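Local coordinates for protein SAM-dependent methyltransferase (PDB 3GGD) that probably transfers methyl groups from S-adenosyl-L-methionine to an acceptor substrate, and holds the product S-adenosyl-L-homocysteine in a Rossmann-like methyltransferase domain, at residues A[20-23]-A[24-28]; A[12-15]-A[16-19]; A[188-192]-A[193-197]. All blocks are in the same frame, centred on the assembly; numbering follows the deposited sequence.

Overall arrangement
Two of the three contacts follow each other on helix 15-29. Contact 2 (12-19) holds the helix start and its first turn, and contact 1 (20-28) takes over where it ends, their centres about 13 Å apart. Both touch S-adenosyl-L-homocysteine, so this single helix offers W19 and W23 to the ligand beside the Rossmann-like sheet. Contact 3 (188-197) comes later in sequence, on helix 184-190 and the loop that follows it, yet its centre lies about 10 Å from that of contact 2 and 13 Å from that of contact 1. H192 and L188 bond to Q21 and K25, while I194 packs on A18 and W19, backing the ligand-binding helix.

Contact 1 of 3, residues A[20-23]-A[24-28]; sequences EQYW and NKTLV. With SAH (S-adenosyl-L-homocysteine), chain E.
T26 turns its OG1 beside its own backbone N (chi1 -57°), while Y22 sets its ring anti to the backbone N (chi1 169°), and the hydroxyl thereby meets both the carbonyl and the ring of Y22. T26 OG1 donates to Y22 O at 2.8 Å from above the carbonyl plane. The same oxygen also accepts from T26 N at 2.9 Å, a donor lying closer to that plane, so two bonds from one residue grip it. OG1 also rests over one face of the Y22 ring, offset toward the rim, 3.5 Å from Y22 CZ. Threonine suits this buried spot because its hydroxyl is satisfied by the preceding helical turn. Its methyl, CG2, turns instead to W23, 4.1 Å from W23 CE3.

These residues belong to helix 15-29, whose regular backbone bonds include L27 N to W23 O at 2.8 Å. In this methyltransferase the helix presents W23 to the ribose of S-adenosyl-L-homocysteine. The indole meets the sugar with its edge: W23 NE1 donates to O3' at 3.0 Å and, weakly, to O2' at 3.2 Å. Behind it, Y22 CE2 lies over the centre of one indole face; tryptophan suits the place because it offers both that flat face and a ring N-H for the ribose hydroxyls. D85 also bonds to the ligand.

On another side of the helix, E20 OE2 passes N24 CB at 3.7 Å, and both polar ends bond to S89 OG. K25 runs its aliphatic part past Q21 O and Y22 O, then bends midway to give NZ to L188 O and H192 NE2.

Contact 2 of 3, residues A[12-15]-A[16-19]; sequences DINV and ADAW. With SAH (S-adenosyl-L-homocysteine), chain E.
Helix 15-29 starts here with an N-cap: N14, the residue just before the first turn, accepts through its side chain from the backbone of D17. D17 N points at N14 OD1 over 3.0 Å, and the bond is nearly straight (172° at the hydrogen), although the donor stands tilted from the plane of the amide. Asparagine suits a cap because its short side chain, with CG anti to the backbone N, carries a carbonyl back over the opening turn. The oxygen has further work to do, since a water donates to N14 OD1 at 3.1 Å and accepts from A16 N at 2.9 Å, bridging the cap to another early N-H. D17 returns over N14, its carboxylate stacked on the amide with the planes only 12° apart and D17 OD2 3.5 Å from N14 CG.

The inward side of the turn is apolar. I13 CD1 comes to 4.1 Å from A18 CB, and A18 is small enough to leave room for I194, which also touches W19. V15 CG1 lies 3.8 Å from W19 CD1 and also reaches N7 of the bound S-adenosyl-L-homocysteine. W19 spreads a broad face under the ligand: W19 CD1 is 3.4 Å from C8 of the adenine, while the six-membered ring runs beneath C2' and C3' of the ribose. H136 meets this indole as well.

Polar and apolar chemistry are thus divided over one turn. The cap and its water satisfy the N-H groups of D17 and A16, the carboxylate of D17 probably interacts favourably with the positive end of the helix dipole, and V15 and W19 offer the ligand contacts that depend on shape and dispersion rather than charge.

Contact 3 of 3, residues A[188-192]-A[193-197]; sequences LVMEH and GIRPG
V189, in one of its two modelled conformers, packs against I194 just beyond the turn; both branched side chains suit this buried place against helix 15-29. M190, built as selenomethionine, carries most of the contact. M190 CA makes a C-H...O contact with I194 O at 3.3 Å, and its methyl CE lies over the centre of one face of the R195 guanidinium. M190 O accepts from two protein donors: G193 N at 2.9 Å, well above the carbonyl plane, and R195 NH1 at 3.1 Å, in the plane on a lone pair.

The first of these bonds closes a type I beta turn, M190 to G193, leading off helix 184-190. H192 leads its ring away to Q21 and K25 of helix 15-29, and G193 follows with a positive phi (87°), where a side chain would clash with H192 O.

R195 folds back by a bend at chi2 (-71°), and NH1 donates also to I194 O at 2.8 Å, while a water accepts from R195 NH2 and donates weakly to M190 O. A leucine here would probably leave M190 O and I194 O without this shared donor and the M190 methyl without its flat partner.

Contact 1 of 3, residues A[20-23]-A[24-28]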
loop_
_atom_site.group_PDB
_atom_site.type_symbol
_atom_site.label_atom_id
_atom_site.label_comp_id
_atom_site.label_asym_id
_atom_site.label_seq_id
_atom_site.Cartn_x
_atom_site.Cartn_y
_atom_site.Cartn_z
ATOM N N GLU A 20 -7.651 11.646 -1.960
ATOM C CA GLU A 20 -8.377 12.034 -3.155
ATOM C C GLU A 20 -7.836 13.364 -3.698
ATOM O O GLU A 20 -7.720 13.529 -4.922
ATOM C CB GLU A 20 -9.884 12.080 -2.910
ATOM C CG GLU A 20 -10.722 12.712 -4.063
ATOM C CD GLU A 20 -10.522 12.022 -5.424
ATOM O OE1 GLU A 20 -10.168 10.815 -5.467
ATOM O OE2 GLU A 20 -10.785 12.682 -6.451
ATOM N N GLN A 21 -7.462 14.294 -2.821
ATOM C CA GLN A 21 -6.883 15.560 -3.309
ATOM C C GLN A 21 -5.565 15.286 -4.066
ATOM O O GLN A 21 -5.342 15.793 -5.186
ATOM C CB GLN A 21 -6.682 16.551 -2.174
ATOM C CG GLN A 21 -6.413 17.979 -2.708
ATOM C CD GLN A 21 -5.967 18.986 -1.620
ATOM O OE1 GLN A 21 -5.044 18.704 -0.808
ATOM N NE2 GLN A 21 -6.610 20.147 -1.607
ATOM N N TYR A 22 -4.740 14.398 -3.500
ATOM C CA TYR A 22 -3.495 14.031 -4.153
ATOM C C TYR A 22 -3.719 13.380 -5.522
ATOM O O TYR A 22 -3.098 13.764 -6.515
ATOM C CB TYR A 22 -2.700 13.053 -3.296
ATOM C CG TYR A 22 -1.540 12.441 -4.046
ATOM C CD1 TYR A 22 -0.341 13.167 -4.253
ATOM C CD2 TYR A 22 -1.637 11.164 -4.580
ATOM C CE1 TYR A 22 0.722 12.630 -4.938
ATOM C CE2 TYR A 22 -0.555 10.607 -5.284
ATOM C CZ TYR A 22 0.612 11.336 -5.458
ATOM O OH TYR A 22 1.658 10.785 -6.144
ATOM N N TRP A 23 -4.608 12.391 -5.554
ATOM C CA TRP A 23 -4.851 11.640 -6.779
ATOM C C TRP A 23 -5.546 12.481 -7.805
ATOM O O TRP A 23 -5.239 12.391 -8.989
ATOM C CB TRP A 23 -5.624 10.361 -6.501
ATOM C CG TRP A 23 -4.777 9.221 -6.022
ATOM C CD1 TRP A 23 -4.879 8.563 -4.819
ATOM C CD2 TRP A 23 -3.716 8.563 -6.742
ATOM N NE1 TRP A 23 -3.971 7.549 -4.761
ATOM C CE2 TRP A 23 -3.234 7.533 -5.920
ATOM C CE3 TRP A 23 -3.139 8.749 -8.007
ATOM C CZ2 TRP A 23 -2.225 6.667 -6.326
ATOM C CZ3 TRP A 23 -2.098 7.904 -8.407
ATOM C CH2 TRP A 23 -1.657 6.874 -7.576
ATOM N N ASN A 24 -6.449 13.348 -7.378
ATOM C CA ASN A 24 -7.076 14.227 -8.361
ATOM C C ASN A 24 -6.049 15.211 -8.986
ATOM O O ASN A 24 -6.086 15.504 -10.192
ATOM C CB ASN A 24 -8.237 14.999 -7.783
ATOM C CG ASN A 24 -9.105 15.628 -8.882
ATOM O OD1 ASN A 24 -9.107 16.831 -9.046
ATOM N ND2 ASN A 24 -9.782 14.804 -9.667
ATOM N N LYS A 25 -5.140 15.718 -8.163
ATOM C CA LYS A 25 -4.079 16.575 -8.671
ATOM C C LYS A 25 -3.212 15.797 -9.653
ATOM O O LYS A 25 -2.834 16.314 -10.714
ATOM C CB LYS A 25 -3.215 17.118 -7.537
ATOM C CG LYS A 25 -2.004 17.847 -8.061
ATOM C CD LYS A 25 -0.947 18.039 -7.076
ATOM C CE LYS A 25 -0.233 16.789 -6.683
ATOM N NZ LYS A 25 0.382 17.195 -5.361
ATOM N N THR A 26 -2.894 14.551 -9.297
ATOM C CA THR A 26 -2.126 13.661 -10.170
ATOM C C THR A 26 -2.829 13.387 -11.499
ATOM O O THR A 26 -2.209 13.507 -12.569
ATOM C CB THR A 26 -1.790 12.388 -9.408
ATOM O OG1 THR A 26 -1.083 12.768 -8.223
ATOM C CG2 THR A 26 -0.979 11.414 -10.257
ATOM N N LEU A 27 -4.129 13.058 -11.432
ATOM C CA LEU A 27 -4.974 12.832 -12.608
ATOM C C LEU A 27 -5.041 14.057 -13.510
ATOM O O LEU A 27 -4.794 13.969 -14.718
ATOM C CB LEU A 27 -6.406 12.466 -12.176
ATOM C CG LEU A 27 -7.541 12.364 -13.237
ATOM C CD1 LEU A 27 -7.236 11.310 -14.310
ATOM C CD2 LEU A 27 -8.871 12.065 -12.552
ATOM N N VAL A 28 -5.386 15.203 -12.938
ATOM C CA VAL A 28 -5.472 16.431 -13.727
ATOM C C VAL A 28 -4.161 16.843 -14.393
ATOM O O VAL A 28 -4.110 17.207 -15.599
ATOM C CB VAL A 28 -5.997 17.604 -12.890
ATOM C CG1 VAL A 28 -5.909 18.951 -13.697
ATOM C CG2 VAL A 28 -7.464 17.337 -12.445
HETATM N N SAH E . -0.496 -0.036 -3.588
HETATM C CA SAH E . -0.318 1.062 -4.574
HETATM C CB SAH E . -0.489 2.471 -3.968
HETATM C CG SAH E . 0.383 2.886 -2.768
HETATM S SD SAH E . 0.116 4.594 -2.258
HETATM C C SAH E . 1.030 0.976 -5.274
HETATM O O SAH E . 1.202 1.542 -6.383
HETATM O OXT SAH E . 1.968 0.376 -4.750
HETATM C "C5'" SAH E . -1.054 4.372 -0.948
HETATM C "C4'" SAH E . -2.502 4.136 -1.468
HETATM O "O4'" SAH E . -3.395 3.931 -0.347
HETATM C "C3'" SAH E . -3.143 5.284 -2.269
HETATM O "O3'" SAH E . -3.651 4.857 -3.522
HETATM C "C2'" SAH E . -4.300 5.756 -1.397
HETATM O "O2'" SAH E . -5.392 6.399 -2.087
HETATM C "C1'" SAH E . -4.667 4.490 -0.646
HETATM N N9 SAH E . -5.435 4.729 0.582
HETATM C C8 SAH E . -5.167 5.705 1.491
HETATM N N7 SAH E . -6.037 5.633 2.512
HETATM C C5 SAH E . -6.883 4.595 2.235
HETATM C C6 SAH E . -8.061 4.035 2.887
HETATM N N6 SAH E . -8.445 4.632 4.039
HETATM N N1 SAH E . -8.717 3.008 2.327
HETATM C C2 SAH E . -8.287 2.479 1.137
HETATM N N3 SAH E . -7.227 2.973 0.497
HETATM C C4 SAH E . -6.519 4.018 0.969
#

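Contact 2 of 3, residues A[12-15]-A[16-19]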
loop_
_atom_site.group_PDB
_atom_site.type_symbol
_atom_site.label_atom_id
_atom_site.label_comp_id
_atom_site.label_asym_id
_atom_site.label_seq_id
_atom_site.Cartn_x
_atom_site.Cartn_y
_atom_site.Cartn_z
ATOM N N ASP A 12 -2.686 16.641 11.288
ATOM C CA ASP A 12 -3.960 15.961 11.509
ATOM C C ASP A 12 -4.778 16.086 10.208
ATOM O O ASP A 12 -5.028 17.192 9.750
ATOM C CB ASP A 12 -4.699 16.588 12.707
ATOM C CG ASP A 12 -5.940 15.784 13.133
ATOM O OD1 ASP A 12 -6.146 14.646 12.642
ATOM O OD2 ASP A 12 -6.717 16.302 13.971
ATOM N N ILE A 13 -5.162 14.971 9.598
ATOM C CA ILE A 13 -5.850 15.025 8.315
ATOM C C ILE A 13 -7.077 14.135 8.274
ATOM O O ILE A 13 -7.242 13.237 9.087
ATOM C CB ILE A 13 -4.933 14.555 7.134
ATOM C CG1 ILE A 13 -4.320 13.193 7.444
ATOM C CG2 ILE A 13 -3.835 15.536 6.866
ATOM C CD1 ILE A 13 -3.642 12.512 6.204
ATOM N N ASN A 14 -7.924 14.412 7.298
ATOM C CA ASN A 14 -8.959 13.505 6.896
ATOM C C ASN A 14 -8.289 12.683 5.808
ATOM O O ASN A 14 -8.001 13.197 4.719
ATOM C CB ASN A 14 -10.168 14.250 6.349
ATOM C CG ASN A 14 -11.277 13.310 5.968
ATOM O OD1 ASN A 14 -11.119 12.452 5.094
ATOM N ND2 ASN A 14 -12.418 13.452 6.640
ATOM N N VAL A 15 -8.018 11.413 6.125
ATOM C CA VAL A 15 -7.238 10.557 5.267
ATOM C C VAL A 15 -7.872 10.397 3.867
ATOM O O VAL A 15 -7.167 10.521 2.852
ATOM C CB VAL A 15 -6.989 9.172 5.952
ATOM C CG1 VAL A 15 -6.385 8.127 4.951
ATOM C CG2 VAL A 15 -6.122 9.346 7.228
ATOM N N ALA A 16 -9.182 10.118 3.814
ATOM C CA ALA A 16 -9.905 9.930 2.534
ATOM C C ALA A 16 -9.776 11.178 1.663
ATOM O O ALA A 16 -9.402 11.088 0.501
ATOM C CB ALA A 16 -11.410 9.585 2.784
ATOM N N ASP A 17 -10.051 12.335 2.255
ATOM C CA ASP A 17 -9.969 13.611 1.555
ATOM C C ASP A 17 -8.569 13.949 1.045
ATOM O O ASP A 17 -8.387 14.412 -0.095
ATOM C CB ASP A 17 -10.436 14.737 2.474
ATOM C CG ASP A 17 -11.951 14.733 2.722
ATOM O OD1 ASP A 17 -12.697 13.947 2.085
ATOM O OD2 ASP A 17 -12.388 15.549 3.558
ATOM N N ALA A 18 -7.568 13.716 1.889
ATOM C CA ALA A 18 -6.184 14.068 1.533
ATOM C C ALA A 18 -5.724 13.265 0.311
ATOM O O ALA A 18 -5.158 13.821 -0.657
ATOM C CB ALA A 18 -5.266 13.845 2.730
ATOM N N TRP A 19 -5.995 11.962 0.344
ATOM C CA TRP A 19 -5.613 11.075 -0.743
ATOM C C TRP A 19 -6.353 11.351 -2.047
ATOM O O TRP A 19 -5.758 11.273 -3.119
ATOM C CB TRP A 19 -5.747 9.600 -0.336
ATOM C CG TRP A 19 -4.569 9.136 0.461
ATOM C CD1 TRP A 19 -4.483 9.024 1.830
ATOM C CD2 TRP A 19 -3.274 8.819 -0.051
ATOM N NE1 TRP A 19 -3.206 8.629 2.184
ATOM C CE2 TRP A 19 -2.457 8.475 1.050
ATOM C CE3 TRP A 19 -2.729 8.782 -1.334
ATOM C CZ2 TRP A 19 -1.137 8.069 0.906
ATOM C CZ3 TRP A 19 -1.415 8.386 -1.484
ATOM C CH2 TRP A 19 -0.625 8.045 -0.370
HETATM N N SAH E . -0.496 -0.036 -3.588
HETATM C CA SAH E . -0.318 1.062 -4.574
HETATM C CB SAH E . -0.489 2.471 -3.968
HETATM C CG SAH E . 0.383 2.886 -2.768
HETATM S SD SAH E . 0.116 4.594 -2.258
HETATM C C SAH E . 1.030 0.976 -5.274
HETATM O O SAH E . 1.202 1.542 -6.383
HETATM O OXT SAH E . 1.968 0.376 -4.750
HETATM C "C5'" SAH E . -1.054 4.372 -0.948
HETATM C "C4'" SAH E . -2.502 4.136 -1.468
HETATM O "O4'" SAH E . -3.395 3.931 -0.347
HETATM C "C3'" SAH E . -3.143 5.284 -2.269
HETATM O "O3'" SAH E . -3.651 4.857 -3.522
HETATM C "C2'" SAH E . -4.300 5.756 -1.397
HETATM O "O2'" SAH E . -5.392 6.399 -2.087
HETATM C "C1'" SAH E . -4.667 4.490 -0.646
HETATM N N9 SAH E . -5.435 4.729 0.582
HETATM C C8 SAH E . -5.167 5.705 1.491
HETATM N N7 SAH E . -6.037 5.633 2.512
HETATM C C5 SAH E . -6.883 4.595 2.235
HETATM C C6 SAH E . -8.061 4.035 2.887
HETATM N N6 SAH E . -8.445 4.632 4.039
HETATM N N1 SAH E . -8.717 3.008 2.327
HETATM C C2 SAH E . -8.287 2.479 1.137
HETATM N N3 SAH E . -7.227 2.973 0.497
HETATM C C4 SAH E . -6.519 4.018 0.969
HETATM O O HOH W 1 -10.748 9.589 6.255
#

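Contact 3 of 3, residues A[188-192]-A[193-197]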
loop_
_atom_site.group_PDB
_atom_site.type_symbol
_atom_site.label_atom_id
_atom_site.label_comp_id
_atom_site.label_asym_id
_atom_site.label_seq_id
_atom_site.Cartn_x
_atom_site.Cartn_y
_atom_site.Cartn_z
ATOM N N LEU A 188 5.446 16.113 -3.449
ATOM C CA LEU A 188 4.145 16.075 -4.124
ATOM C C LEU A 188 3.040 15.422 -3.315
ATOM O O LEU A 188 1.866 15.807 -3.454
ATOM C CB LEU A 188 4.224 15.397 -5.510
ATOM C CG LEU A 188 4.942 16.208 -6.600
ATOM C CD1 LEU A 188 5.057 15.406 -7.911
ATOM C CD2 LEU A 188 4.310 17.570 -6.848
ATOM N N VAL A 189 3.386 14.428 -2.493
ATOM C CA VAL A 189 2.382 13.774 -1.644
ATOM C C VAL A 189 2.177 14.607 -0.376
ATOM O O VAL A 189 1.050 14.847 0.049
ATOM C CB VAL A 189 2.778 12.312 -1.192
ATOM C CG1 VAL A 189 1.505 11.465 -0.887
ATOM C CG2 VAL A 189 3.658 11.623 -2.230
HETATM N N MSE A 190 3.279 15.033 0.230
HETATM C CA MSE A 190 3.234 15.785 1.506
HETATM C C MSE A 190 2.509 17.109 1.408
HETATM O O MSE A 190 2.024 17.664 2.389
HETATM C CB MSE A 190 4.654 16.022 2.021
HETATM C CG MSE A 190 5.370 14.692 2.372
HETATM SE SE MSE A 190 7.254 15.050 2.888
HETATM C CE MSE A 190 7.155 16.594 4.091
ATOM N N GLU A 191 2.440 17.627 0.198
ATOM C CA GLU A 191 1.660 18.828 -0.098
ATOM C C GLU A 191 0.239 18.678 0.451
ATOM O O GLU A 191 -0.397 19.647 0.796
ATOM C CB GLU A 191 1.696 18.995 -1.630
ATOM C CG GLU A 191 1.269 20.222 -2.176
ATOM C CD GLU A 191 2.124 21.417 -1.741
ATOM O OE1 GLU A 191 3.369 21.371 -1.921
ATOM O OE2 GLU A 191 1.535 22.421 -1.254
ATOM N N HIS A 192 -0.257 17.449 0.562
ATOM C CA HIS A 192 -1.631 17.190 1.004
ATOM C C HIS A 192 -1.764 16.824 2.480
ATOM O O HIS A 192 -2.841 16.439 2.924
ATOM C CB HIS A 192 -2.259 16.130 0.079
ATOM C CG HIS A 192 -2.234 16.567 -1.358
ATOM N ND1 HIS A 192 -3.118 17.500 -1.854
ATOM C CD2 HIS A 192 -1.339 16.333 -2.350
ATOM C CE1 HIS A 192 -2.798 17.787 -3.103
ATOM N NE2 HIS A 192 -1.716 17.104 -3.430
ATOM N N GLY A 193 -0.684 16.978 3.240
ATOM C CA GLY A 193 -0.697 16.628 4.672
ATOM C C GLY A 193 -0.373 15.147 4.945
ATOM O O GLY A 193 -0.242 14.739 6.102
ATOM N N ILE A 194 -0.236 14.351 3.892
ATOM C CA ILE A 194 0.151 12.929 4.003
ATOM C C ILE A 194 1.634 12.850 4.356
ATOM O O ILE A 194 2.440 13.692 3.897
ATOM C CB ILE A 194 -0.109 12.187 2.665
ATOM C CG1 ILE A 194 -1.625 12.209 2.337
ATOM C CG2 ILE A 194 0.449 10.734 2.677
ATOM C CD1 ILE A 194 -1.982 12.084 0.835
ATOM N N ARG A 195 1.980 11.883 5.213
ATOM C CA ARG A 195 3.360 11.683 5.661
ATOM C C ARG A 195 3.704 10.210 5.619
ATOM O O ARG A 195 2.870 9.364 5.922
ATOM C CB ARG A 195 3.574 12.164 7.091
ATOM C CG ARG A 195 3.353 13.652 7.297
ATOM C CD ARG A 195 4.470 14.455 6.658
ATOM N NE ARG A 195 4.302 15.910 6.831
ATOM C CZ ARG A 195 3.644 16.721 6.005
ATOM N NH1 ARG A 195 3.054 16.281 4.905
ATOM N NH2 ARG A 195 3.592 17.992 6.281
ATOM N N PRO A 196 4.945 9.899 5.252
ATOM C CA PRO A 196 5.381 8.514 5.330
ATOM C C PRO A 196 5.542 8.174 6.798
ATOM O O PRO A 196 5.817 9.064 7.613
ATOM C CB PRO A 196 6.749 8.530 4.632
ATOM C CG PRO A 196 7.259 9.893 4.858
ATOM C CD PRO A 196 6.038 10.802 4.856
ATOM N N GLY A 197 5.403 6.893 7.124
ATOM C CA GLY A 197 5.600 6.427 8.486
ATOM C C GLY A 197 6.316 5.093 8.506
ATOM O O GLY A 197 6.998 4.722 7.536
HETATM O O HOH W 2 1.300 19.498 5.148
#